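Local atomic coordinates of putative TetR family transcriptional regulator (Streptomyces coelicolor A3, PDB entry 3BQY), a protein that probably binds operator DNA through an N-terminal helix-turn-helix domain and regulates transcription, as other TetR-family repressors do. Residues T10-L14 with R27-M32; L50-A54 with V97-A103; E55-D59 with G105-L109; R85-H91 with H143-Q148. One frame throughout, in Å; residues are numbered along the deposited sequence.

Overall arrangement
The four contacts run from the predicted DNA-binding head of a TetR-type regulator into its larger helical body. Contact 1 packs two helices of the head, its centre about 22 Å from the centre of the chain. Helix 46-57 connects head to body: contact 2 uses its middle, and contact 3, about 9 Å away between centres, its C-terminal end. Contact 4 lies deepest, about 5 Å from the chain centre, and joins two helices of the body. L12 of contact 1 links the regions, with CD2 3.9 Å from M53 CE, 3.5 Å from M57 CE and 3.8 Å from H91 ND1. F98 of contact 2 touches both V58 and L88. Contacts 2, 3 and 4 also reach the second subunit.

Contact 1. Residues T10-L14 with R27-M32; sequences TALDL and RLAQAM
This is helix-on-helix packing within the helix-turn-helix head of the TetR family: 10-14 belongs to helix 4-18, and 27-32 to the first helix of the predicted DNA-binding motif. Residues 10-14 and 27-31 are alpha-helical. The axes cross at 108° and approach to 10.1 Å, with A11 and L28 in register, CA to CA 6.3 Å. A11 is small enough to let the backbones come close, its CB 4.0 Å from L28 CD2. L28 (chi1 t, chi2 p) sends its branched end between T10, A11 and L14; CD1 is 3.7 Å from A11 N. L14 (m, t) puts CD1 3.7 Å from L28 CA and both methyls 4.1 Å from A31 CB; its CD2 covers one face of the R27 guanidinium (R27 chi1 t, chi2 p), 3.7 Å from R27 CZ. T10 (m) bonds through OG1 to R6 O, leaving its methyl for the interface: CG2 lies 3.7 Å from L28 CD1, 4.0 Å from A31 CB and 3.6 Å from CG of selenomethionine M32.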
loop_
_atom_site.group_PDB
_atom_site.type_symbol
_atom_site.label_atom_id
_atom_site.label_comp_id
_atom_site.label_asym_id
_atom_site.label_seq_id
_atom_site.Cartn_x
_atom_site.Cartn_y
_atom_site.Cartn_z
ATOM N N THR A 10 7.224 8.933 23.009
ATOM C CA THR A 10 7.032 7.703 23.789
ATOM C C THR A 10 6.267 6.640 22.979
ATOM O O THR A 10 6.649 5.460 22.964
ATOM C CB THR A 10 6.368 8.002 25.140
ATOM O OG1 THR A 10 7.219 8.887 25.882
ATOM C CG2 THR A 10 6.173 6.716 25.964
ATOM N N ALA A 11 5.217 7.072 22.286
ATOM C CA ALA A 11 4.439 6.199 21.423
ATOM C C ALA A 11 5.284 5.597 20.294
ATOM O O ALA A 11 5.208 4.394 20.035
ATOM C CB ALA A 11 3.211 6.937 20.883
ATOM N N LEU A 12 6.122 6.416 19.648
ATOM C CA LEU A 12 7.059 5.915 18.644
ATOM C C LEU A 12 8.065 4.906 19.234
ATOM O O LEU A 12 8.417 3.926 18.570
ATOM C CB LEU A 12 7.814 7.081 17.968
ATOM C CG LEU A 12 6.906 7.968 17.084
ATOM C CD1 LEU A 12 7.642 9.250 16.728
ATOM C CD2 LEU A 12 6.445 7.242 15.812
ATOM N N ASP A 13 8.543 5.173 20.450
ATOM C CA ASP A 13 9.403 4.224 21.172
ATOM C C ASP A 13 8.688 2.878 21.359
ATOM O O ASP A 13 9.236 1.833 21.004
ATOM C CB ASP A 13 9.797 4.792 22.542
ATOM C CG ASP A 13 10.819 5.935 22.435
ATOM O OD1 ASP A 13 11.460 6.074 21.369
ATOM O OD2 ASP A 13 11.000 6.677 23.437
ATOM N N LEU A 14 7.452 2.933 21.862
ATOM C CA LEU A 14 6.611 1.744 22.082
ATOM C C LEU A 14 6.387 0.970 20.787
ATOM O O LEU A 14 6.450 -0.259 20.757
ATOM C CB LEU A 14 5.247 2.136 22.641
ATOM C CG LEU A 14 5.041 2.310 24.128
ATOM C CD1 LEU A 14 3.566 2.539 24.339
ATOM C CD2 LEU A 14 5.510 1.060 24.913
ATOM N N ARG A 27 -1.542 1.112 27.198
ATOM C CA ARG A 27 -0.111 0.710 27.118
ATOM C C ARG A 27 0.784 1.946 27.167
ATOM O O ARG A 27 1.795 1.956 27.852
ATOM C CB ARG A 27 0.159 -0.084 25.823
ATOM C CG ARG A 27 1.582 -0.593 25.616
ATOM C CD ARG A 27 1.886 -1.788 26.507
ATOM N NE ARG A 27 3.327 -2.086 26.516
ATOM C CZ ARG A 27 4.216 -1.488 27.315
ATOM N NH1 ARG A 27 5.490 -1.858 27.273
ATOM N NH2 ARG A 27 3.834 -0.530 28.167
ATOM N N LEU A 28 0.407 2.983 26.414
ATOM C CA LEU A 28 1.088 4.270 26.435
ATOM C C LEU A 28 1.042 4.940 27.795
ATOM O O LEU A 28 2.042 5.507 28.229
ATOM C CB LEU A 28 0.472 5.207 25.371
ATOM C CG LEU A 28 1.141 6.539 25.045
ATOM C CD1 LEU A 28 2.637 6.382 24.828
ATOM C CD2 LEU A 28 0.481 7.115 23.784
ATOM N N ALA A 29 -0.120 4.909 28.458
ATOM C CA ALA A 29 -0.251 5.424 29.817
ATOM C C ALA A 29 0.679 4.677 30.796
ATOM O O ALA A 29 1.329 5.303 31.635
ATOM C CB ALA A 29 -1.711 5.340 30.294
ATOM N N GLN A 30 0.726 3.344 30.686
ATOM C CA GLN A 30 1.599 2.527 31.559
ATOM C C GLN A 30 3.048 2.959 31.312
ATOM O O GLN A 30 3.790 3.206 32.256
ATOM C CB GLN A 30 1.407 0.998 31.343
ATOM C CG GLN A 30 0.032 0.412 31.799
ATOM C CD GLN A 30 -0.371 -0.884 31.067
ATOM O OE1 GLN A 30 0.458 -1.422 30.264
ATOM N NE2 GLN A 30 -1.675 -1.389 31.342
ATOM N N ALA A 31 3.415 3.110 30.037
ATOM C CA ALA A 31 4.771 3.532 29.639
ATOM C C ALA A 31 5.203 4.887 30.209
ATOM O O ALA A 31 6.373 5.063 30.541
ATOM C CB ALA A 31 4.916 3.531 28.119
HETATM N N MSE A 32 4.268 5.830 30.323
HETATM C CA MSE A 32 4.577 7.174 30.829
HETATM C C MSE A 32 4.203 7.376 32.294
HETATM O O MSE A 32 4.311 8.495 32.815
HETATM C CB MSE A 32 3.859 8.233 30.003
HETATM C CG MSE A 32 3.955 8.012 28.512
HETATM SE SE MSE A 32 3.074 9.451 27.552
HETATM C CE MSE A 32 4.475 10.805 27.784
#

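Contact 2. Residues L50-A54 with V97-A103; sequences LTAMA and VFAGTHA
Small side chains let helix 46-57 settle against the end of helix 94-99, at the junction of the predicted DNA-binding head and the C-terminal body of this TetR-type fold. Residues 50-54 are helical; 97-99 finish a helix that G100 ends, and 101-103 are extended or turned. CA atoms approach to 4.9 Å both at T51-T101 and at A54-F98. The A54 methyl fills the hollow between V97 and F98, CB lying 4.0 Å from V97 O and from F98 CA. V97 (chi1 t) is the answering bump: its CG1 fits among L50 O (3.6 Å), M53 CB (4.2 Å) and A54 CB (4.2 Å). T51, rotamer m, bonds through OG1 to Q47 O and accepts a hydrogen bond from H102 N at 3.0 Å, while its CG2 meets A103 CB at 3.6 Å. Water 1 bridges the segments, binding T51 O (3.1 Å), T101 OG1 (2.8 Å) and A103 O (3.1 Å). Helix 4-18 covers M53, helix 126-151 packs on F98, and P158 of the second subunit touches F98 and T101.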
loop_
_atom_site.group_PDB
_atom_site.type_symbol
_atom_site.label_atom_id
_atom_site.label_comp_id
_atom_site.label_asym_id
_atom_site.label_seq_id
_atom_site.Cartn_x
_atom_site.Cartn_y
_atom_site.Cartn_z
ATOM N N LEU A 50 -2.183 8.512 16.410
ATOM C CA LEU A 50 -1.590 7.911 15.197
ATOM C C LEU A 50 -1.334 8.939 14.112
ATOM O O LEU A 50 -0.272 8.919 13.463
ATOM C CB LEU A 50 -2.456 6.763 14.659
ATOM C CG LEU A 50 -2.480 5.525 15.587
ATOM C CD1 LEU A 50 -3.613 4.605 15.157
ATOM C CD2 LEU A 50 -1.163 4.800 15.609
ATOM N N THR A 51 -2.282 9.853 13.932
ATOM C CA THR A 51 -2.154 10.923 12.947
ATOM C C THR A 51 -0.931 11.803 13.289
ATOM O O THR A 51 -0.119 12.125 12.416
ATOM C CB THR A 51 -3.479 11.707 12.857
ATOM O OG1 THR A 51 -4.481 10.844 12.287
ATOM C CG2 THR A 51 -3.339 12.976 12.018
ATOM N N ALA A 52 -0.783 12.152 14.568
ATOM C CA ALA A 52 0.357 12.953 15.028
ATOM C C ALA A 52 1.704 12.221 14.854
ATOM O O ALA A 52 2.707 12.837 14.460
ATOM C CB ALA A 52 0.146 13.421 16.499
HETATM N N MSE A 53 1.700 10.913 15.103
HETATM C CA MSE A 53 2.856 10.060 14.869
HETATM C C MSE A 53 3.273 10.057 13.399
HETATM O O MSE A 53 4.456 10.257 13.087
HETATM C CB MSE A 53 2.573 8.639 15.358
HETATM C CG MSE A 53 2.537 8.531 16.909
HETATM SE SE MSE A 53 1.655 6.874 17.468
HETATM C CE MSE A 53 3.111 5.684 16.991
ATOM N N ALA A 54 2.297 9.868 12.519
ATOM C CA ALA A 54 2.549 9.814 11.082
ATOM C C ALA A 54 3.146 11.163 10.618
ATOM O O ALA A 54 4.119 11.198 9.865
ATOM C CB ALA A 54 1.244 9.516 10.346
ATOM N N VAL A 97 1.082 2.944 9.956
ATOM C CA VAL A 97 0.671 4.152 10.660
ATOM C C VAL A 97 0.412 5.290 9.657
ATOM O O VAL A 97 -0.600 5.988 9.746
ATOM C CB VAL A 97 1.714 4.583 11.728
ATOM C CG1 VAL A 97 1.310 5.905 12.403
ATOM C CG2 VAL A 97 1.919 3.457 12.805
ATOM N N PHE A 98 1.345 5.498 8.735
ATOM C CA PHE A 98 1.199 6.555 7.726
ATOM C C PHE A 98 -0.016 6.315 6.810
ATOM O O PHE A 98 -0.824 7.228 6.606
ATOM C CB PHE A 98 2.483 6.645 6.895
ATOM C CG PHE A 98 2.493 7.778 5.906
ATOM C CD1 PHE A 98 2.670 9.086 6.336
ATOM C CD2 PHE A 98 2.292 7.524 4.530
ATOM C CE1 PHE A 98 2.671 10.159 5.423
ATOM C CE2 PHE A 98 2.307 8.579 3.614
ATOM C CZ PHE A 98 2.481 9.896 4.064
ATOM N N ALA A 99 -0.142 5.089 6.304
ATOM C CA ALA A 99 -1.223 4.716 5.378
ATOM C C ALA A 99 -2.607 4.918 6.003
ATOM O O ALA A 99 -3.539 5.381 5.324
ATOM C CB ALA A 99 -1.058 3.275 4.887
ATOM N N GLY A 100 -2.729 4.619 7.295
ATOM C CA GLY A 100 -4.006 4.766 7.995
ATOM C C GLY A 100 -4.340 6.123 8.612
ATOM O O GLY A 100 -5.294 6.204 9.393
ATOM N N THR A 101 -3.597 7.182 8.281
ATOM C CA THR A 101 -3.735 8.485 8.982
ATOM C C THR A 101 -5.037 9.250 8.642
ATOM O O THR A 101 -5.545 9.117 7.526
ATOM C CB THR A 101 -2.531 9.415 8.728
ATOM O OG1 THR A 101 -2.631 10.565 9.587
ATOM C CG2 THR A 101 -2.514 9.915 7.280
ATOM N N HIS A 102 -5.560 10.062 9.577
ATOM C CA HIS A 102 -6.876 10.709 9.374
ATOM C C HIS A 102 -6.885 12.231 9.241
ATOM O O HIS A 102 -7.941 12.876 9.315
ATOM C CB HIS A 102 -7.892 10.246 10.428
ATOM C CG HIS A 102 -8.516 8.927 10.098
ATOM N ND1 HIS A 102 -7.903 7.722 10.379
ATOM C CD2 HIS A 102 -9.683 8.619 9.480
ATOM C CE1 HIS A 102 -8.675 6.730 9.969
ATOM N NE2 HIS A 102 -9.761 7.247 9.420
ATOM N N ALA A 103 -5.702 12.797 9.055
ATOM C CA ALA A 103 -5.535 14.190 8.700
ATOM C C ALA A 103 -4.315 14.238 7.798
ATOM O O ALA A 103 -3.522 13.283 7.743
ATOM C CB ALA A 103 -5.325 15.079 9.942
HETATM O O HOH W 1 -1.008 12.808 9.486
#

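Contact 3. Residues E55-D59 with G105-L109; sequences EHMVD and GPNTL
The E55 carboxylate accepts hydrogen bonds from the first turn of helix 106-121: N107 N to OE2 (2.6 Å) and, weakly, T108 N to OE1 (3.5 Å). These amides have no carbonyl of a preceding helical turn to bond to, so an acidic group, brought there by rotamer t,p, suits the place. N107 (chi1 m) reciprocates, giving ND2 to E55 O at 2.8 Å in the last turn of helix 46-57, which V58 leaves. G105 holds the N-cap position, where a beta carbon would clash with E55 OE1, only 3.3 Å from G105 CA. Water 2 joins E55 OE1, G105 N and T108 OG1; water 3 links V58 O to N107 O, and water 4 D59 OD1 to N107 OD1. CA atoms pair as E55-G105 (6.0 Å) and D59-N107 (5.6 Å). V58 CG2 packs on N107 CB (3.8 Å). The contact thus joins the end of helix 46-57, leading out of the predicted DNA-binding head, to the TetR-type C-terminal body; F98 of helix 94-99 lies beside V58 and T108.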
loop_
_atom_site.group_PDB
_atom_site.type_symbol
_atom_site.label_atom_id
_atom_site.label_comp_id
_atom_site.label_asym_id
_atom_site.label_seq_id
_atom_site.Cartn_x
_atom_site.Cartn_y
_atom_site.Cartn_z
ATOM N N GLU A 55 2.581 12.265 11.104
ATOM C CA GLU A 55 3.031 13.605 10.726
ATOM C C GLU A 55 4.476 13.835 11.217
ATOM O O GLU A 55 5.300 14.353 10.478
ATOM C CB GLU A 55 2.032 14.667 11.226
ATOM C CG GLU A 55 2.537 16.084 11.235
ATOM C CD GLU A 55 2.604 16.717 9.842
ATOM O OE1 GLU A 55 2.228 16.081 8.832
ATOM O OE2 GLU A 55 3.068 17.869 9.773
ATOM N N HIS A 56 4.794 13.392 12.434
ATOM C CA HIS A 56 6.158 13.465 12.951
ATOM C C HIS A 56 7.177 12.596 12.185
ATOM O O HIS A 56 8.324 13.032 11.944
ATOM C CB HIS A 56 6.183 13.098 14.437
ATOM C CG HIS A 56 7.516 13.328 15.075
ATOM N ND1 HIS A 56 8.400 12.306 15.351
ATOM C CD2 HIS A 56 8.127 14.473 15.460
ATOM C CE1 HIS A 56 9.488 12.809 15.911
ATOM N NE2 HIS A 56 9.349 14.121 15.981
HETATM N N MSE A 57 6.773 11.378 11.793
HETATM C CA MSE A 57 7.649 10.465 11.060
HETATM C C MSE A 57 8.167 11.093 9.781
HETATM O O MSE A 57 9.302 10.827 9.392
HETATM C CB MSE A 57 6.902 9.163 10.661
HETATM C CG MSE A 57 6.594 8.285 11.833
HETATM SE SE MSE A 57 5.606 6.736 11.085
HETATM C CE MSE A 57 5.135 5.983 12.781
ATOM N N VAL A 58 7.340 11.908 9.128
ATOM C CA VAL A 58 7.726 12.489 7.827
ATOM C C VAL A 58 8.322 13.896 7.905
ATOM O O VAL A 58 8.484 14.564 6.881
ATOM C CB VAL A 58 6.564 12.392 6.772
ATOM C CG1 VAL A 58 6.234 10.897 6.520
ATOM C CG2 VAL A 58 5.272 13.092 7.270
ATOM N N ASP A 59 8.630 14.347 9.114
ATOM C CA ASP A 59 9.342 15.606 9.324
ATOM C C ASP A 59 10.598 15.640 8.443
ATOM O O ASP A 59 11.379 14.689 8.420
ATOM C CB ASP A 59 9.753 15.711 10.792
ATOM C CG ASP A 59 10.505 16.981 11.084
ATOM O OD1 ASP A 59 9.989 18.084 10.766
ATOM O OD2 ASP A 59 11.626 16.872 11.626
ATOM N N GLY A 105 -1.257 16.568 7.622
ATOM C CA GLY A 105 -0.560 17.677 8.280
ATOM C C GLY A 105 0.419 18.396 7.367
ATOM O O GLY A 105 0.641 17.980 6.206
ATOM N N PRO A 106 1.029 19.463 7.892
ATOM C CA PRO A 106 1.999 20.313 7.200
ATOM C C PRO A 106 3.187 19.552 6.608
ATOM O O PRO A 106 3.612 19.879 5.509
ATOM C CB PRO A 106 2.494 21.269 8.295
ATOM C CG PRO A 106 1.445 21.263 9.325
ATOM C CD PRO A 106 0.749 19.933 9.264
ATOM N N ASN A 107 3.727 18.557 7.328
ATOM C CA ASN A 107 4.860 17.784 6.824
ATOM C C ASN A 107 4.498 17.010 5.570
ATOM O O ASN A 107 5.293 16.937 4.623
ATOM C CB ASN A 107 5.450 16.844 7.889
ATOM C CG ASN A 107 6.166 17.594 8.990
ATOM O OD1 ASN A 107 6.564 18.748 8.808
ATOM N ND2 ASN A 107 6.293 16.971 10.152
ATOM N N THR A 108 3.303 16.425 5.557
ATOM C CA THR A 108 2.835 15.659 4.407
ATOM C C THR A 108 2.471 16.619 3.295
ATOM O O THR A 108 2.796 16.375 2.146
ATOM C CB THR A 108 1.602 14.766 4.763
ATOM O OG1 THR A 108 2.027 13.792 5.714
ATOM C CG2 THR A 108 1.101 14.021 3.546
ATOM N N LEU A 109 1.784 17.701 3.633
ATOM C CA LEU A 109 1.458 18.721 2.622
ATOM C C LEU A 109 2.732 19.277 1.952
ATOM O O LEU A 109 2.754 19.471 0.732
ATOM C CB LEU A 109 0.640 19.850 3.229
ATOM C CG LEU A 109 -0.778 19.509 3.727
ATOM C CD1 LEU A 109 -1.370 20.697 4.464
ATOM C CD2 LEU A 109 -1.683 19.130 2.568
HETATM O O HOH W 2 0.548 14.159 7.860
HETATM O O HOH W 3 8.028 16.682 4.996
HETATM O O HOH W 4 9.461 19.136 8.149
#

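Contact 4. Residues R85-H91 with H143-Q148; sequences RAALLAH and HTLEEQ
Helices 73-89 and 126-151 run side by side here, their segment axes 10.2 Å apart at closest and 33° from parallel (signed crossing -33°). R85 and T144 are in register, CA to CA 6.3 Å; by H91 the segment 85-91 has left its helix. T144, compact and in rotamer m, lets the helices pack: OG1 bonds back to T140 O, and CG2 touches L88 CB (3.9 Å) and L89 CD2 (3.6 Å). R85, extended through chi1-chi3 (t,t,t), makes a salt bridge with E147, NH2 to OE1 2.9 Å; NH2 also bonds T189 OG1 of helix 188-206. H143 NE2 bonds weakly to the same OE1 (3.1 Å), so a carboxylate answers buried charge. Q148 (m,t) closes the other end, where the helix is running out: NE2 donates to L88 O (3.0 Å) and weakly to H91 O (2.9 Å), and reaches L89 O through water 5, while OE1 takes A95 N. Within this TetR C-terminal body, F188 and F192 meet R85, helix 94-99 sets F98 on L88, and L145 touches L145 of the second subunit.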
loop_
_atom_site.group_PDB
_atom_site.type_symbol
_atom_site.label_atom_id
_atom_site.label_comp_id
_atom_site.label_asym_id
_atom_site.label_seq_id
_atom_site.Cartn_x
_atom_site.Cartn_y
_atom_site.Cartn_z
ATOM N N ARG A 85 10.081 6.586 1.888
ATOM C CA ARG A 85 10.341 5.201 2.257
ATOM C C ARG A 85 11.214 5.086 3.519
ATOM O O ARG A 85 10.904 4.322 4.431
ATOM C CB ARG A 85 10.983 4.448 1.086
ATOM C CG ARG A 85 11.336 3.025 1.431
ATOM C CD ARG A 85 11.875 2.277 0.218
ATOM N NE ARG A 85 12.370 0.950 0.575
ATOM C CZ ARG A 85 13.642 0.655 0.807
ATOM N NH1 ARG A 85 14.565 1.592 0.683
ATOM N NH2 ARG A 85 13.998 -0.578 1.153
ATOM N N ALA A 86 12.304 5.830 3.553
ATOM C CA ALA A 86 13.243 5.765 4.662
ATOM C C ALA A 86 12.573 6.209 5.967
ATOM O O ALA A 86 12.786 5.587 7.012
ATOM C CB ALA A 86 14.482 6.630 4.357
ATOM N N ALA A 87 11.746 7.255 5.892
ATOM C CA ALA A 87 11.065 7.782 7.077
ATOM C C ALA A 87 10.089 6.740 7.618
ATOM O O ALA A 87 9.942 6.612 8.823
ATOM C CB ALA A 87 10.335 9.076 6.753
ATOM N N LEU A 88 9.433 5.976 6.737
ATOM C CA LEU A 88 8.501 4.957 7.212
ATOM C C LEU A 88 9.221 3.714 7.724
ATOM O O LEU A 88 8.753 3.082 8.677
ATOM C CB LEU A 88 7.534 4.555 6.092
ATOM C CG LEU A 88 6.724 5.724 5.508
ATOM C CD1 LEU A 88 5.768 5.163 4.430
ATOM C CD2 LEU A 88 5.983 6.532 6.603
ATOM N N LEU A 89 10.339 3.344 7.080
ATOM C CA LEU A 89 11.153 2.195 7.531
ATOM C C LEU A 89 11.841 2.440 8.874
ATOM O O LEU A 89 12.238 1.485 9.549
ATOM C CB LEU A 89 12.228 1.847 6.475
ATOM C CG LEU A 89 11.730 1.181 5.173
ATOM C CD1 LEU A 89 12.921 1.003 4.258
ATOM C CD2 LEU A 89 11.032 -0.151 5.450
ATOM N N ALA A 90 11.982 3.707 9.255
ATOM C CA ALA A 90 12.666 4.088 10.508
ATOM C C ALA A 90 11.863 3.661 11.738
ATOM O O ALA A 90 12.390 3.659 12.840
ATOM C CB ALA A 90 12.954 5.574 10.545
ATOM N N HIS A 91 10.603 3.295 11.539
ATOM C CA HIS A 91 9.715 2.871 12.644
ATOM C C HIS A 91 9.048 1.571 12.298
ATOM O O HIS A 91 8.538 1.399 11.177
ATOM C CB HIS A 91 8.649 3.950 12.899
ATOM C CG HIS A 91 9.232 5.312 13.097
ATOM N ND1 HIS A 91 9.661 5.760 14.322
ATOM C CD2 HIS A 91 9.530 6.291 12.213
ATOM C CE1 HIS A 91 10.171 6.969 14.194
ATOM N NE2 HIS A 91 10.097 7.316 12.922
ATOM N N HIS A 143 4.751 -0.464 -1.400
ATOM C CA HIS A 143 6.031 -1.182 -1.321
ATOM C C HIS A 143 6.517 -1.307 0.134
ATOM O O HIS A 143 6.959 -2.385 0.583
ATOM C CB HIS A 143 7.132 -0.451 -2.114
ATOM C CG HIS A 143 8.500 -0.914 -1.740
ATOM N ND1 HIS A 143 9.125 -1.968 -2.370
ATOM C CD2 HIS A 143 9.329 -0.528 -0.735
ATOM C CE1 HIS A 143 10.298 -2.190 -1.795
ATOM N NE2 HIS A 143 10.440 -1.338 -0.793
ATOM N N THR A 144 6.457 -0.200 0.872
ATOM C CA THR A 144 7.000 -0.168 2.238
ATOM C C THR A 144 6.121 -1.003 3.191
ATOM O O THR A 144 6.627 -1.724 4.064
ATOM C CB THR A 144 7.178 1.295 2.721
ATOM O OG1 THR A 144 7.929 2.016 1.719
ATOM C CG2 THR A 144 8.003 1.319 4.046
ATOM N N LEU A 145 4.809 -0.938 3.004
ATOM C CA LEU A 145 3.893 -1.803 3.762
ATOM C C LEU A 145 4.252 -3.260 3.612
ATOM O O LEU A 145 4.325 -4.019 4.600
ATOM C CB LEU A 145 2.456 -1.625 3.262
ATOM C CG LEU A 145 1.629 -0.464 3.763
ATOM C CD1 LEU A 145 0.413 -0.370 2.880
ATOM C CD2 LEU A 145 1.209 -0.727 5.218
ATOM N N GLU A 146 4.466 -3.673 2.369
ATOM C CA GLU A 146 4.793 -5.075 2.102
ATOM C C GLU A 146 6.201 -5.466 2.549
ATOM O O GLU A 146 6.411 -6.574 3.039
ATOM C CB GLU A 146 4.512 -5.437 0.645
ATOM C CG GLU A 146 3.017 -5.134 0.242
ATOM C CD GLU A 146 1.937 -6.035 0.930
ATOM O OE1 GLU A 146 2.125 -6.518 2.081
ATOM O OE2 GLU A 146 0.876 -6.254 0.293
ATOM N N GLU A 147 7.155 -4.542 2.433
ATOM C CA GLU A 147 8.503 -4.770 2.979
ATOM C C GLU A 147 8.438 -4.969 4.494
ATOM O O GLU A 147 9.050 -5.916 5.042
ATOM C CB GLU A 147 9.443 -3.596 2.644
ATOM C CG GLU A 147 10.782 -3.701 3.392
ATOM C CD GLU A 147 11.830 -2.686 2.929
ATOM O OE1 GLU A 147 11.585 -1.917 1.981
ATOM O OE2 GLU A 147 12.919 -2.693 3.529
ATOM N N GLN A 148 7.688 -4.105 5.185
ATOM C CA GLN A 148 7.574 -4.229 6.644
ATOM C C GLN A 148 6.806 -5.478 7.096
ATOM O O GLN A 148 7.163 -6.099 8.112
ATOM C CB GLN A 148 7.034 -2.947 7.283
ATOM C CG GLN A 148 8.100 -1.847 7.209
ATOM C CD GLN A 148 7.656 -0.537 7.785
ATOM O OE1 GLN A 148 6.548 -0.073 7.512
ATOM N NE2 GLN A 148 8.539 0.100 8.556
HETATM O O HOH W 5 11.216 -1.037 9.195
#